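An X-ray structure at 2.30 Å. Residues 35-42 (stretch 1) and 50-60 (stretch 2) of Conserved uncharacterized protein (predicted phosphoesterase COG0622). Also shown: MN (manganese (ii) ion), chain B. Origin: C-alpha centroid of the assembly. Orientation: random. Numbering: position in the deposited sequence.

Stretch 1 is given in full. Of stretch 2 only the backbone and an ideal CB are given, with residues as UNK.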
ATOM      1  N   ALA A  35       6.676  -6.701   6.206  1.00 21.54           N
ATOM      2  CA  ALA A  35       5.269  -6.386   6.428  1.00 21.01           C
ATOM      3  C   ALA A  35       4.526  -6.500   5.117  1.00 21.41           C
ATOM      4  O   ALA A  35       5.107  -6.319   4.048  1.00 20.78           O
ATOM      5  CB  ALA A  35       5.107  -4.965   7.023  1.00 20.42           C
ATOM      6  N   VAL A  36       3.226  -6.824   5.223  1.00 22.18           N
ATOM      7  CA  VAL A  36       2.316  -6.886   4.109  1.00 22.23           C
ATOM      8  C   VAL A  36       1.156  -5.964   4.415  1.00 22.67           C
ATOM      9  O   VAL A  36       0.550  -6.080   5.472  1.00 23.58           O
ATOM     10  CB  VAL A  36       1.845  -8.344   3.805  1.00 23.14           C
ATOM     11  CG1 VAL A  36       0.852  -8.367   2.605  1.00 19.19           C
ATOM     12  CG2 VAL A  36       3.049  -9.237   3.517  1.00 22.66           C
ATOM     13  N   PHE A  37       0.835  -5.062   3.474  1.00 22.57           N
ATOM     14  CA  PHE A  37      -0.239  -4.052   3.662  1.00 22.41           C
ATOM     15  C   PHE A  37      -1.376  -4.149   2.651  1.00 22.02           C
ATOM     16  O   PHE A  37      -1.147  -4.372   1.464  1.00 22.63           O
ATOM     17  CB  PHE A  37       0.334  -2.630   3.549  1.00 22.07           C
ATOM     18  CG  PHE A  37       1.380  -2.341   4.540  1.00 22.05           C
ATOM     19  CD1 PHE A  37       1.050  -1.761   5.743  1.00 20.68           C
ATOM     20  CD2 PHE A  37       2.705  -2.672   4.286  1.00 21.41           C
ATOM     21  CE1 PHE A  37       2.004  -1.493   6.681  1.00 21.64           C
ATOM     22  CE2 PHE A  37       3.674  -2.419   5.242  1.00 24.08           C
ATOM     23  CZ  PHE A  37       3.312  -1.824   6.451  1.00 22.76           C
ATOM     24  N   HIS A  38      -2.591  -3.885   3.104  1.00 21.60           N
ATOM     25  CA  HIS A  38      -3.738  -3.800   2.202  1.00 21.33           C
ATOM     26  C   HIS A  38      -4.409  -2.483   2.519  1.00 21.36           C
ATOM     27  O   HIS A  38      -4.718  -2.235   3.655  1.00 22.38           O
ATOM     28  CB  HIS A  38      -4.671  -4.993   2.395  1.00 21.07           C
ATOM     29  CG  HIS A  38      -5.746  -5.099   1.373  1.00 19.92           C
ATOM     30  ND1 HIS A  38      -6.664  -4.096   1.146  1.00 19.72           N
ATOM     31  CD2 HIS A  38      -6.083  -6.114   0.546  1.00 20.88           C
ATOM     32  CE1 HIS A  38      -7.491  -4.479   0.192  1.00 22.71           C
ATOM     33  NE2 HIS A  38      -7.149  -5.694  -0.205  1.00 20.52           N
ATOM     34  N   ASN A  39      -4.599  -1.621   1.525  1.00 21.36           N
ATOM     35  CA  ASN A  39      -5.035  -0.246   1.772  1.00 21.19           C
ATOM     36  C   ASN A  39      -6.553  -0.033   1.620  1.00 21.32           C
ATOM     37  O   ASN A  39      -7.036   1.097   1.518  1.00 20.41           O
ATOM     38  CB  ASN A  39      -4.249   0.716   0.872  1.00 21.21           C
ATOM     39  CG  ASN A  39      -2.743   0.625   1.076  1.00 20.99           C
ATOM     40  OD1 ASN A  39      -2.277   0.155   2.123  1.00 22.40           O
ATOM     41  ND2 ASN A  39      -1.964   1.098   0.067  1.00 17.29           N
ATOM     42  N   GLY A  40      -7.282  -1.148   1.602  1.00 22.01           N
ATOM     43  CA  GLY A  40      -8.726  -1.159   1.713  1.00 21.63           C
ATOM     44  C   GLY A  40      -9.498  -1.444   0.442  1.00 21.87           C
ATOM     45  O   GLY A  40      -8.950  -1.666  -0.646  1.00 22.05           O
ATOM     46  N   ASP A  41     -10.812  -1.396   0.610  1.00 22.59           N
ATOM     47  CA  ASP A  41     -11.793  -1.812  -0.396  1.00 21.98           C
ATOM     48  C   ASP A  41     -11.569  -3.270  -0.773  1.00 22.00           C
ATOM     49  O   ASP A  41     -11.504  -3.618  -1.941  1.00 23.46           O
ATOM     50  CB  ASP A  41     -11.717  -0.898  -1.602  1.00 21.71           C
ATOM     51  CG  ASP A  41     -12.641   0.264  -1.524  1.00 19.48           C
ATOM     52  OD1 ASP A  41     -13.256   0.484  -0.479  1.00 15.09           O
ATOM     53  OD2 ASP A  41     -12.740   0.961  -2.569  1.00 20.59           O
ATOM     54  N   SER A  42     -11.422  -4.121   0.232  1.00 21.83           N
ATOM     55  CA  SER A  42     -11.332  -5.572   0.017  1.00 21.71           C
ATOM     56  C   SER A  42     -12.703  -6.210  -0.142  1.00 21.71           C
ATOM     57  O   SER A  42     -12.859  -7.217  -0.857  1.00 21.24           O
ATOM     58  CB  SER A  42     -10.564  -6.257   1.166  1.00 21.85           C
ATOM     59  OG  SER A  42     -11.170  -6.065   2.405  1.00 20.67           O
ATOM     60  N   UNK A  50      -7.698 -14.507   6.472  1.00 25.08           N
ATOM     61  CA  UNK A  50      -6.838 -13.978   5.404  1.00 24.88           C
ATOM     62  C   UNK A  50      -6.030 -12.744   5.825  1.00 24.90           C
ATOM     63  O   UNK A  50      -5.010 -12.420   5.202  1.00 25.22           O
ATOM     64  CB  UNK A  50      -7.694 -13.627   4.186  1.00 24.88           C
ATOM     65  N   UNK A  51      -6.455 -12.074   6.898  1.00 24.34           N
ATOM     66  CA  UNK A  51      -5.771 -10.873   7.348  1.00 24.35           C
ATOM     67  C   UNK A  51      -4.631 -11.138   8.314  1.00 24.17           C
ATOM     68  O   UNK A  51      -3.980 -10.182   8.753  1.00 24.30           O
ATOM     69  CB  UNK A  51      -6.779  -9.929   8.007  1.00 24.35           C
ATOM     70  N   UNK A  52      -4.411 -12.398   8.670  1.00 23.76           N
ATOM     71  CA  UNK A  52      -3.307 -12.754   9.569  1.00 23.65           C
ATOM     72  C   UNK A  52      -1.999 -12.478   8.848  1.00 23.12           C
ATOM     73  O   UNK A  52      -1.766 -13.006   7.758  1.00 23.46           O
ATOM     74  CB  UNK A  52      -3.390 -14.217  10.009  1.00 23.65           C
ATOM     75  N   UNK A  53      -1.169 -11.638   9.462  1.00 22.88           N
ATOM     76  CA  UNK A  53       0.098 -11.178   8.896  1.00 23.02           C
ATOM     77  C   UNK A  53       0.019  -9.875   8.085  1.00 23.19           C
ATOM     78  O   UNK A  53       1.069  -9.329   7.693  1.00 23.11           O
ATOM     79  CB  UNK A  53       0.666 -12.281   8.001  1.00 23.02           C
ATOM     80  N   UNK A  54      -1.203  -9.362   7.860  1.00 22.55           N
ATOM     81  CA  UNK A  54      -1.426  -8.214   6.979  1.00 22.46           C
ATOM     82  C   UNK A  54      -1.917  -6.991   7.750  1.00 22.78           C
ATOM     83  O   UNK A  54      -2.772  -7.130   8.611  1.00 23.36           O
ATOM     84  CB  UNK A  54      -2.435  -8.577   5.888  1.00 22.46           C
ATOM     85  N   UNK A  55      -1.389  -5.802   7.423  1.00 22.56           N
ATOM     86  CA  UNK A  55      -1.905  -4.550   7.981  1.00 22.37           C
ATOM     87  C   UNK A  55      -2.933  -3.948   7.051  1.00 21.94           C
ATOM     88  O   UNK A  55      -2.588  -3.546   5.946  1.00 22.28           O
ATOM     89  CB  UNK A  55      -0.771  -3.553   8.231  1.00 22.37           C
ATOM     90  N   UNK A  56      -4.185  -3.856   7.500  1.00 21.09           N
ATOM     91  CA  UNK A  56      -5.319  -3.464   6.605  1.00 20.86           C
ATOM     92  C   UNK A  56      -6.129  -2.294   7.167  1.00 20.33           C
ATOM     93  O   UNK A  56      -6.393  -2.196   8.365  1.00 19.72           O
ATOM     94  CB  UNK A  56      -6.254  -4.655   6.383  1.00 20.86           C
ATOM     95  N   UNK A  57      -6.492  -1.383   6.282  1.00 21.33           N
ATOM     96  CA  UNK A  57      -7.304  -0.187   6.662  1.00 20.88           C
ATOM     97  C   UNK A  57      -8.672  -0.216   5.938  1.00 21.73           C
ATOM     98  O   UNK A  57      -8.897  -1.016   5.015  1.00 22.14           O
ATOM     99  CB  UNK A  57      -6.557   1.103   6.316  1.00 20.88           C
ATOM    100  N   UNK A  58      -9.585   0.635   6.402  1.00 21.82           N
ATOM    101  CA  UNK A  58     -10.921   0.676   5.859  1.00 21.28           C
ATOM    102  C   UNK A  58     -11.044   1.512   4.579  1.00 20.75           C
ATOM    103  O   UNK A  58     -10.659   2.676   4.564  1.00 19.44           O
ATOM    104  CB  UNK A  58     -11.876   1.221   6.923  1.00 21.28           C
ATOM    105  N   UNK A  59     -11.652   0.909   3.552  1.00 19.88           N
ATOM    106  CA  UNK A  59     -12.060   1.622   2.359  1.00 19.80           C
ATOM    107  C   UNK A  59     -13.512   2.071   2.422  1.00 19.40           C
ATOM    108  O   UNK A  59     -14.296   1.599   3.260  1.00 19.31           O
ATOM    109  CB  UNK A  59     -11.841   0.742   1.126  1.00 19.80           C
ATOM    110  N   UNK A  60     -13.901   2.979   1.534  1.00 19.17           N
ATOM    111  CA  UNK A  60     -15.318   3.384   1.496  1.00 18.76           C
ATOM    112  C   UNK A  60     -16.304   2.253   1.111  1.00 18.07           C
ATOM    113  O   UNK A  60     -17.489   2.341   1.436  1.00 18.90           O
ATOM    114  CB  UNK A  60     -15.476   4.537   0.503  1.00 18.76           C
TER
HETATM  115 MN    MN B 201     -11.949   0.842  -4.638  0.80 18.33          MN

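Position 50 lies beyond reach of stretch 1: nothing of it comes within 5.5 Å of the ideal CB, so the visible atoms hardly restrict the choice. It is Leu50.

At position 51 the CB points sideways and is equally remote, so a small side chain would leave the space beside His38 and Ser42 empty; a long or broad one could cross it. The residue is Trp51. With chi1 at -64° (m), its indole sets an edge against the His38 ring face, planes at 85° and centroids 5.1 Å apart, Trp51 CH2 lying 3.6 Å from His38 CD2. Trp51 CZ2 also lies 3.2 Å from Ser42 OG.

Position 52 is out of reach and would accept many residues, polar ones included; it is Glu52. Position 53 has phi/psi of 92/-7, where a CB would jam against the preceding carbonyl O. Glycine is called for, and Gly53 is the third residue of a type II turn that runs from Trp51 to position 54, closed by position 54 N to Trp51 O at 3.0 Å.

The chain then pairs in parallel with stretch 1, Phe37 opposite position 55 and His38 opposite position 56, CA to CA 4.7 Å in each pair. The CB of position 54 is on the face with Val36 and His38, which offer methyls and a ring-bearing CB; a branched aliphatic suits. Ile54 has CG1 4.0 Å from Val36 CG1 and CG2 4.0 Å from His38 CB.

Position 55 turns to the Phe37 face, its ideal CB 3.6 Å from Phe37 CD1. An aliphatic stem would pack there, whatever its tip. Arg55 fits this, its CB 3.6 Å from Phe37 CD1 while its end leads away. Its backbone bonds both ways: Arg55 N to Val36 O at 2.8 Å, and His38 N to Arg55 O at 2.9 Å.

Position 56 returns to the His38 face, where beta-branched or other apolar residues would suit; Val56 places CG2 4.0 Å from His38 CB.

At position 57 the CB points sideways, 4.8 Å from Asn39 O, leaving room for a modest apolar group. Val57 brings CG2 to 3.6 Å from Asn39 O, and Val57 N donates to His38 O at 3.3 Å.

Position 58 points away and tolerates long polar chains; Lys58 NZ bonds to the O of position 59 at 3.0 Å.

Position 59 faces stretch 1, and an ideal CB would be 2.2 Å from Asp41 OD1, a clash. Only glycine avoids it: Gly59 CA sits 3.3 Å from Asp41 OD1, while Asp41 OD2 binds manganese at 2.2 Å.

At position 60 the CB points away near a carboxylate, so a polar group is reasonable. Asn60 curls back, OD1 3.6 Å from Asp41 OD2.

Stretch 2 50-60: LWEGIRVVKGN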
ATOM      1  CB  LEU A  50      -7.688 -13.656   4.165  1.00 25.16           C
ATOM      2  CG  LEU A  50      -8.433 -14.869   3.553  1.00 25.90           C
ATOM      3  CD1 LEU A  50      -9.221 -14.425   2.299  1.00 24.72           C
ATOM      4  CD2 LEU A  50      -7.491 -16.090   3.251  1.00 23.42           C
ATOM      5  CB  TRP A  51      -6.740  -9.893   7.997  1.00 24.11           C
ATOM      6  CG  TRP A  51      -7.783  -9.359   7.069  1.00 25.37           C
ATOM      7  CD1 TRP A  51      -9.149  -9.374   7.268  1.00 25.22           C
ATOM      8  CD2 TRP A  51      -7.576  -8.771   5.775  1.00 24.62           C
ATOM      9  NE1 TRP A  51      -9.791  -8.805   6.188  1.00 25.29           N
ATOM     10  CE2 TRP A  51      -8.854  -8.413   5.268  1.00 24.83           C
ATOM     11  CE3 TRP A  51      -6.447  -8.496   5.001  1.00 22.91           C
ATOM     12  CZ2 TRP A  51      -9.019  -7.787   4.036  1.00 25.09           C
ATOM     13  CZ3 TRP A  51      -6.616  -7.886   3.786  1.00 24.55           C
ATOM     14  CH2 TRP A  51      -7.898  -7.537   3.308  1.00 24.59           C
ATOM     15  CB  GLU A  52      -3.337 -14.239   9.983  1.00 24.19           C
ATOM     16  CG  GLU A  52      -4.557 -14.697  10.763  0.30 23.07           C
ATOM     17  CD  GLU A  52      -4.760 -16.204  10.675  0.30 22.41           C
ATOM     18  OE1 GLU A  52      -4.401 -16.811   9.643  0.30 19.49           O
ATOM     19  OE2 GLU A  52      -5.290 -16.780  11.635  0.30 19.97           O
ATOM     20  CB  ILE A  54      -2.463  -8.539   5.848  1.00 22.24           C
ATOM     21  CG1 ILE A  54      -1.989  -9.725   4.995  1.00 20.38           C
ATOM     22  CG2 ILE A  54      -2.717  -7.293   4.980  1.00 21.02           C
ATOM     23  CD1 ILE A  54      -3.007 -10.150   3.963  1.00 21.29           C
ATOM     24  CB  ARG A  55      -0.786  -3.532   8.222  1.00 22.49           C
ATOM     25  CG  ARG A  55       0.334  -4.023   9.104  1.00 24.11           C
ATOM     26  CD  ARG A  55      -0.096  -4.010  10.548  1.00 27.10           C
ATOM     27  NE  ARG A  55       0.127  -2.719  11.195  1.00 28.37           N
ATOM     28  CZ  ARG A  55      -0.308  -2.402  12.411  1.00 27.13           C
ATOM     29  NH1 ARG A  55      -1.025  -3.258  13.122  1.00 27.13           N
ATOM     30  NH2 ARG A  55      -0.031  -1.207  12.911  1.00 27.85           N
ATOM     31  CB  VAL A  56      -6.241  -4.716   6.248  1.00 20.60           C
ATOM     32  CG1 VAL A  56      -6.773  -5.405   7.504  1.00 18.46           C
ATOM     33  CG2 VAL A  56      -7.374  -4.360   5.248  1.00 19.98           C
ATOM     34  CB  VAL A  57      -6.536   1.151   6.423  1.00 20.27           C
ATOM     35  CG1 VAL A  57      -5.417   1.267   7.449  1.00 16.07           C
ATOM     36  CG2 VAL A  57      -6.033   1.232   4.961  1.00 18.17           C
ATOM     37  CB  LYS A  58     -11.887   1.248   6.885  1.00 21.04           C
ATOM     38  CG  LYS A  58     -13.389   1.092   6.497  1.00 21.62           C
ATOM     39  CD  LYS A  58     -14.233   2.152   7.271  1.00 21.86           C
ATOM     40  CE  LYS A  58     -15.756   2.054   6.965  1.00 23.12           C
ATOM     41  NZ  LYS A  58     -16.086   2.265   5.557  1.00 23.01           N
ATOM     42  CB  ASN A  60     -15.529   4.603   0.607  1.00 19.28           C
ATOM     43  CG  ASN A  60     -15.146   4.365  -0.845  1.00 19.26           C
ATOM     44  OD1 ASN A  60     -14.022   3.963  -1.120  1.00 22.27           O
ATOM     45  ND2 ASN A  60     -16.061   4.676  -1.781  1.00 15.35           N
TER
HETATM   46  O   HOH W   1       2.341  -6.727   8.047  1.00 39.38           O
HETATM   47  O   HOH W   2     -10.426  -3.789   3.544  1.00 20.93           O
HETATM   48  O   HOH W   3     -13.952   1.246  -5.470  1.00 18.54           O
HETATM   49  O   HOH W   4     -11.974   3.042  -4.597  1.00 20.43           O
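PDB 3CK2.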